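Local coordinates for putative ArsC family related protein (Bacteroides fragilis, PDB 3GKX) that is of uncharacterised function but belongs to the ArsC family of thioredoxin-fold proteins, whose best-known members are arsenate reductases, at residues B[34-39]-B[96-101]; B[44-49]-B[58-63]. All coordinates share one frame; numbering follows the deposited sequence. Where two conformers were deposited one is given.

Contact 1 of 2, residues B[34-39]-B[96-101]; sequences RLIVDD and VKRPLV
I36 carries the apolar part of this contact. Its CD1 lies 3.8 Å from CG1 of V96 and 4.2 Å from CG of L100. R98 lies nearly perpendicular to I36 and meets it with CB and CD, its carbon stem. CB packs against the CD1 methyl. In the conformer given, CG of R98 sits between the backbone N and the carbonyl carbon (chi1 71°). A bend at chi2 follows, and CD passes the CG2 branch of I36 at 4.2 Å. That outer contact is tentative, because the arginine has two conformers.

One approach is of a methyl to a polar atom. CD1 of I36 comes within 3.3 Å of the carbonyl O of K97, a tight fit.

The polar bonds are local to 34-39. NE and NH1 of R34 both donate to D39 O, at 3.1 Å and 3.3 Å, and this oxygen lies in the guanidinium plane. D39 OD2 lies over one face of the guanidinium, a purely charge contact. D39 N also bonds to L35 O, which closes the turn after the strand.

Strand 7-10 lies between strands 32-35 and 100-102 in the sheet. I36 and L100 bond to it through their backbones, at Q10 and L9. The cis proline P99 packs on helix 15-26, as in thioredoxin folds, and R98 touches C17 there.

Contact 2 of 2, residues B[44-49]-B[58-63]; sequences EELKAW and KKFFNT
Helix 43-53 supplies residues 44-49, and the end of a 3-10 segment, 58-60, faces it, with the CA atoms of L46 and F60 9.2 Å apart. W49 N donates to E45 O at 2.7 Å, an i to i+4 helix bond. A48 N donates to E45 O as well, a 3-10-type bond of 2.8 Å, and its bond to E44 O is weak. On the other side F61 N is bonded to K58 O at 3.0 Å, and after F60 the 3-10 segment gives way to a loop.

F60 is the residue of 58-63 that reaches the helix. Its CB is directed at the helix, and CG lies anti to the carbonyl carbon (chi1 -82°), which carries the ring across. CD2 of L46 comes obliquely to CD1 of F60 at 4.4 Å, a loose apolar touch.

These residues belong to the helical part of the ArsC family fold, which is inserted between the second and third strands of the thioredoxin-like sheet. L89 of helix 82-89 touches both L46 and F60, and I86 of that helix also packs on L46. I50 and S53, further along helix 43-53, also touch F60. K58 NZ forms a salt bridge with E82 of the second subunit, so the 3-10 segment also takes part in the dimer.

The far end of the F60 ring reaches W49, where CZ of F60 lies 4.1 Å from the main-chain O. This approach is oblique too. The indole of W49 runs away from F60 and lies against its own helix. CB of E45 sits 3.7 Å above one face of that indole, offset toward the rim.

The centres of contact 1 and contact 2 lie 10 Å apart, and the two touch. Along the chain the order is 34-39, 44-49, 58-63 and 96-101, so contact 2 falls wholly between the halves of contact 1. Helix 43-53 is the next element after strand 32-35, across a short loop. Two polar links join the pairs: K97 N to F60 O at 2.8 Å, probably a hydrogen bond, and a salt bridge from R34 NH2 to E45 OE2 at 3.1 Å. Contact 1 lies at the ends of two strands of the thioredoxin-like sheet and contact 2 among the inserted helices. The two bonds connect these parts of the ArsC fold.

Contact 1 of 2, residues B[34-39]-B[96-101]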
loop_
_atom_site.group_PDB
_atom_site.type_symbol
_atom_site.label_atom_id
_atom_site.label_comp_id
_atom_site.label_asym_id
_atom_site.label_seq_id
_atom_site.Cartn_x
_atom_site.Cartn_y
_atom_site.Cartn_z
ATOM N N ARG B 34 -21.847 -3.076 -9.090
ATOM C CA ARG B 34 -21.261 -4.355 -9.510
ATOM C C ARG B 34 -21.134 -5.259 -8.279
ATOM O O ARG B 34 -20.632 -4.849 -7.212
ATOM C CB ARG B 34 -19.923 -4.170 -10.239
ATOM C CG ARG B 34 -19.163 -5.460 -10.576
ATOM C CD ARG B 34 -17.923 -5.209 -11.461
ATOM N NE ARG B 34 -17.025 -6.374 -11.491
ATOM C CZ ARG B 34 -15.899 -6.454 -12.198
ATOM N NH1 ARG B 34 -15.184 -7.562 -12.135
ATOM N NH2 ARG B 34 -15.479 -5.439 -12.968
ATOM N N LEU B 35 -21.621 -6.487 -8.443
ATOM C CA LEU B 35 -21.660 -7.498 -7.406
ATOM C C LEU B 35 -20.332 -8.233 -7.446
ATOM O O LEU B 35 -20.046 -8.998 -8.397
ATOM C CB LEU B 35 -22.812 -8.480 -7.661
ATOM C CG LEU B 35 -24.220 -7.939 -7.960
ATOM C CD1 LEU B 35 -25.034 -8.921 -8.851
ATOM C CD2 LEU B 35 -25.007 -7.545 -6.683
ATOM N N ILE B 36 -19.523 -8.002 -6.410
ATOM C CA ILE B 36 -18.183 -8.570 -6.303
ATOM C C ILE B 36 -18.142 -10.113 -6.346
ATOM O O ILE B 36 -17.129 -10.696 -6.730
ATOM C CB ILE B 36 -17.494 -8.052 -5.025
ATOM C CG1 ILE B 36 -15.978 -7.963 -5.205
ATOM C CG2 ILE B 36 -17.907 -8.872 -3.767
ATOM C CD1 ILE B 36 -15.320 -7.159 -4.087
ATOM N N VAL B 37 -19.229 -10.775 -5.948
ATOM C CA VAL B 37 -19.248 -12.228 -5.945
ATOM C C VAL B 37 -19.716 -12.817 -7.282
ATOM O O VAL B 37 -19.030 -13.666 -7.840
ATOM C CB VAL B 37 -20.042 -12.789 -4.738
ATOM C CG1 VAL B 37 -20.102 -14.306 -4.787
ATOM C CG2 VAL B 37 -19.379 -12.325 -3.436
ATOM N N ASP B 38 -20.862 -12.369 -7.792
ATOM C CA ASP B 38 -21.355 -12.794 -9.115
ATOM C C ASP B 38 -20.409 -12.400 -10.244
ATOM O O ASP B 38 -20.159 -13.170 -11.158
ATOM C CB ASP B 38 -22.740 -12.218 -9.405
ATOM C CG ASP B 38 -23.792 -12.648 -8.382
ATOM O OD1 ASP B 38 -23.661 -12.282 -7.190
ATOM O OD2 ASP B 38 -24.772 -13.327 -8.776
ATOM N N ASP B 39 -19.876 -11.199 -10.188
ATOM C CA ASP B 39 -18.967 -10.766 -11.229
ATOM C C ASP B 39 -17.634 -10.369 -10.574
ATOM O O ASP B 39 -17.357 -9.195 -10.310
ATOM C CB ASP B 39 -19.610 -9.661 -12.078
ATOM C CG ASP B 39 -18.694 -9.151 -13.182
ATOM O OD1 ASP B 39 -17.659 -9.798 -13.477
ATOM O OD2 ASP B 39 -19.004 -8.076 -13.747
ATOM N N VAL B 96 -12.366 -11.572 -2.035
ATOM C CA VAL B 96 -11.972 -10.149 -2.206
ATOM C C VAL B 96 -12.598 -9.240 -1.135
ATOM O O VAL B 96 -13.794 -9.306 -0.893
ATOM C CB VAL B 96 -12.342 -9.607 -3.612
ATOM C CG1 VAL B 96 -11.704 -8.283 -3.845
ATOM C CG2 VAL B 96 -11.908 -10.600 -4.702
ATOM N N LYS B 97 -11.787 -8.397 -0.493
ATOM C CA LYS B 97 -12.316 -7.346 0.379
ATOM C C LYS B 97 -13.440 -6.548 -0.314
ATOM O O LYS B 97 -13.368 -6.271 -1.522
ATOM C CB LYS B 97 -11.187 -6.405 0.782
ATOM C CG LYS B 97 -11.573 -5.364 1.824
ATOM C CD LYS B 97 -11.459 -5.942 3.228
ATOM C CE LYS B 97 -11.531 -4.844 4.273
ATOM N NZ LYS B 97 -12.932 -4.468 4.615
ATOM N N ARG B 98 -14.452 -6.167 0.459
ATOM C CA ARG B 98 -15.574 -5.379 -0.052
ATOM C C ARG B 98 -16.071 -4.392 1.001
ATOM O O ARG B 98 -15.942 -4.644 2.192
ATOM C CB ARG B 98 -16.717 -6.296 -0.486
ATOM C CG ARG B 98 -17.407 -6.943 0.676
ATOM C CD ARG B 98 -17.799 -8.346 0.368
ATOM N NE ARG B 98 -18.478 -8.927 1.518
ATOM C CZ ARG B 98 -18.571 -10.227 1.757
ATOM N NH1 ARG B 98 -18.028 -11.090 0.918
ATOM N NH2 ARG B 98 -19.219 -10.657 2.829
ATOM N N PRO B 99 -16.619 -3.246 0.560
ATOM C CA PRO B 99 -16.730 -2.901 -0.867
ATOM C C PRO B 99 -15.387 -2.397 -1.411
ATOM O O PRO B 99 -14.452 -2.161 -0.622
ATOM C CB PRO B 99 -17.793 -1.802 -0.877
ATOM C CG PRO B 99 -17.590 -1.085 0.395
ATOM C CD PRO B 99 -17.087 -2.135 1.420
ATOM N N LEU B 100 -15.295 -2.304 -2.737
ATOM C CA LEU B 100 -14.202 -1.633 -3.453
ATOM C C LEU B 100 -14.849 -0.583 -4.302
ATOM O O LEU B 100 -15.943 -0.826 -4.849
ATOM C CB LEU B 100 -13.487 -2.584 -4.418
ATOM C CG LEU B 100 -12.827 -3.767 -3.769
ATOM C CD1 LEU B 100 -11.986 -4.608 -4.772
ATOM C CD2 LEU B 100 -11.971 -3.185 -2.653
ATOM N N VAL B 101 -14.183 0.561 -4.451
ATOM C CA VAL B 101 -14.568 1.601 -5.409
ATOM C C VAL B 101 -13.359 1.854 -6.311
ATOM O O VAL B 101 -12.235 1.971 -5.836
ATOM C CB VAL B 101 -15.025 2.911 -4.725
ATOM C CG1 VAL B 101 -15.454 3.958 -5.761
ATOM C CG2 VAL B 101 -16.175 2.653 -3.837
#

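Contact 2 of 2, residues B[44-49]-B[58-63]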
loop_
_atom_site.group_PDB
_atom_site.type_symbol
_atom_site.label_atom_id
_atom_site.label_comp_id
_atom_site.label_asym_id
_atom_site.label_seq_id
_atom_site.Cartn_x
_atom_site.Cartn_y
_atom_site.Cartn_z
ATOM N N GLU B 44 -6.471 -9.326 -14.589
ATOM C CA GLU B 44 -6.099 -8.108 -15.322
ATOM C C GLU B 44 -6.619 -6.856 -14.571
ATOM O O GLU B 44 -5.948 -5.832 -14.499
ATOM C CB GLU B 44 -6.619 -8.147 -16.752
ATOM C CG GLU B 44 -6.058 -9.304 -17.635
ATOM C CD GLU B 44 -6.950 -10.551 -17.670
ATOM O OE1 GLU B 44 -7.457 -10.998 -16.618
ATOM O OE2 GLU B 44 -7.142 -11.126 -18.773
ATOM N N GLU B 45 -7.795 -6.971 -13.968
ATOM C CA GLU B 45 -8.314 -5.901 -13.152
ATOM C C GLU B 45 -7.508 -5.700 -11.870
ATOM O O GLU B 45 -7.027 -4.605 -11.589
ATOM C CB GLU B 45 -9.778 -6.150 -12.827
ATOM C CG GLU B 45 -10.666 -5.774 -13.993
ATOM C CD GLU B 45 -12.046 -6.359 -13.876
ATOM O OE1 GLU B 45 -12.267 -7.294 -13.081
ATOM O OE2 GLU B 45 -12.910 -5.868 -14.593
ATOM N N LEU B 46 -7.352 -6.781 -11.115
ATOM C CA LEU B 46 -6.643 -6.722 -9.871
ATOM C C LEU B 46 -5.263 -6.121 -10.061
ATOM O O LEU B 46 -4.760 -5.370 -9.196
ATOM C CB LEU B 46 -6.580 -8.121 -9.276
ATOM C CG LEU B 46 -7.962 -8.458 -8.705
ATOM C CD1 LEU B 46 -8.111 -9.945 -8.322
ATOM C CD2 LEU B 46 -8.251 -7.572 -7.541
ATOM N N LYS B 47 -4.647 -6.459 -11.198
ATOM C CA LYS B 47 -3.302 -5.983 -11.480
ATOM C C LYS B 47 -3.263 -4.489 -11.767
ATOM O O LYS B 47 -2.232 -3.878 -11.624
ATOM C CB LYS B 47 -2.664 -6.779 -12.627
ATOM C CG LYS B 47 -1.889 -8.029 -12.171
ATOM C CD LYS B 47 -1.107 -8.664 -13.342
ATOM C CE LYS B 47 -0.257 -9.868 -12.858
ATOM N NZ LYS B 47 -0.027 -10.934 -13.889
ATOM N N ALA B 48 -4.375 -3.907 -12.187
ATOM C CA ALA B 48 -4.486 -2.433 -12.314
ATOM C C ALA B 48 -5.000 -1.800 -11.010
ATOM O O ALA B 48 -4.537 -0.729 -10.592
ATOM C CB ALA B 48 -5.403 -2.064 -13.488
ATOM N N TRP B 49 -5.952 -2.459 -10.354
ATOM C CA TRP B 49 -6.573 -1.845 -9.159
ATOM C C TRP B 49 -5.662 -1.787 -7.944
ATOM O O TRP B 49 -5.730 -0.830 -7.194
ATOM C CB TRP B 49 -7.888 -2.507 -8.778
ATOM C CG TRP B 49 -8.887 -2.416 -9.870
ATOM C CD1 TRP B 49 -8.850 -1.572 -10.934
ATOM C CD2 TRP B 49 -10.110 -3.180 -9.997
ATOM N NE1 TRP B 49 -9.951 -1.785 -11.736
ATOM C CE2 TRP B 49 -10.737 -2.761 -11.182
ATOM C CE3 TRP B 49 -10.702 -4.198 -9.247
ATOM C CZ2 TRP B 49 -11.926 -3.325 -11.638
ATOM C CZ3 TRP B 49 -11.895 -4.745 -9.692
ATOM C CH2 TRP B 49 -12.490 -4.308 -10.876
ATOM N N LYS B 58 -2.312 -8.142 0.406
ATOM C CA LYS B 58 -3.106 -8.784 1.478
ATOM C C LYS B 58 -4.329 -7.975 1.928
ATOM O O LYS B 58 -5.310 -8.566 2.364
ATOM C CB LYS B 58 -2.234 -9.235 2.655
ATOM C CG LYS B 58 -1.348 -8.177 3.222
ATOM C CD LYS B 58 -0.482 -8.780 4.295
ATOM C CE LYS B 58 0.377 -7.725 4.961
ATOM N NZ LYS B 58 1.075 -6.892 3.990
ATOM N N LYS B 59 -4.287 -6.643 1.770
ATOM C CA LYS B 59 -5.408 -5.769 2.157
ATOM C C LYS B 59 -6.629 -5.945 1.261
ATOM O O LYS B 59 -7.705 -5.419 1.549
ATOM C CB LYS B 59 -5.013 -4.286 2.167
ATOM C CG LYS B 59 -3.969 -3.843 3.212
ATOM C CD LYS B 59 -4.388 -4.219 4.594
ATOM C CE LYS B 59 -4.234 -3.073 5.564
ATOM N NZ LYS B 59 -5.001 -3.433 6.826
ATOM N N PHE B 60 -6.460 -6.664 0.167
ATOM C CA PHE B 60 -7.582 -6.956 -0.731
ATOM C C PHE B 60 -8.259 -8.257 -0.368
ATOM O O PHE B 60 -9.117 -8.731 -1.114
ATOM C CB PHE B 60 -7.109 -7.015 -2.176
ATOM C CG PHE B 60 -6.995 -5.658 -2.819
ATOM C CD1 PHE B 60 -7.902 -5.262 -3.818
ATOM C CD2 PHE B 60 -6.000 -4.753 -2.401
ATOM C CE1 PHE B 60 -7.803 -3.981 -4.416
ATOM C CE2 PHE B 60 -5.910 -3.503 -2.984
ATOM C CZ PHE B 60 -6.813 -3.120 -3.999
ATOM N N PHE B 61 -7.867 -8.848 0.766
ATOM C CA PHE B 61 -8.523 -10.048 1.233
ATOM C C PHE B 61 -9.655 -9.760 2.214
ATOM O O PHE B 61 -9.539 -8.935 3.112
ATOM C CB PHE B 61 -7.512 -11.097 1.756
ATOM C CG PHE B 61 -6.819 -11.868 0.644
ATOM C CD1 PHE B 61 -7.329 -13.086 0.200
ATOM C CD2 PHE B 61 -5.691 -11.344 -0.000
ATOM C CE1 PHE B 61 -6.696 -13.788 -0.845
ATOM C CE2 PHE B 61 -5.050 -12.034 -1.043
ATOM C CZ PHE B 61 -5.557 -13.251 -1.465
ATOM N N ASN B 62 -10.765 -10.435 1.974
ATOM C CA ASN B 62 -11.913 -10.493 2.892
ATOM C C ASN B 62 -11.625 -11.399 4.129
ATOM O O ASN B 62 -11.962 -12.568 4.141
ATOM C CB ASN B 62 -13.134 -10.949 2.081
ATOM C CG ASN B 62 -14.369 -11.174 2.918
ATOM O OD1 ASN B 62 -14.627 -10.463 3.892
ATOM N ND2 ASN B 62 -15.168 -12.165 2.520
ATOM N N THR B 63 -10.979 -10.839 5.153
ATOM C CA THR B 63 -10.560 -11.602 6.347
ATOM C C THR B 63 -11.718 -11.872 7.335
ATOM O O THR B 63 -11.518 -12.371 8.441
ATOM C CB THR B 63 -9.369 -10.914 7.071
ATOM O OG1 THR B 63 -9.507 -9.496 6.947
ATOM C CG2 THR B 63 -8.039 -11.292 6.420
#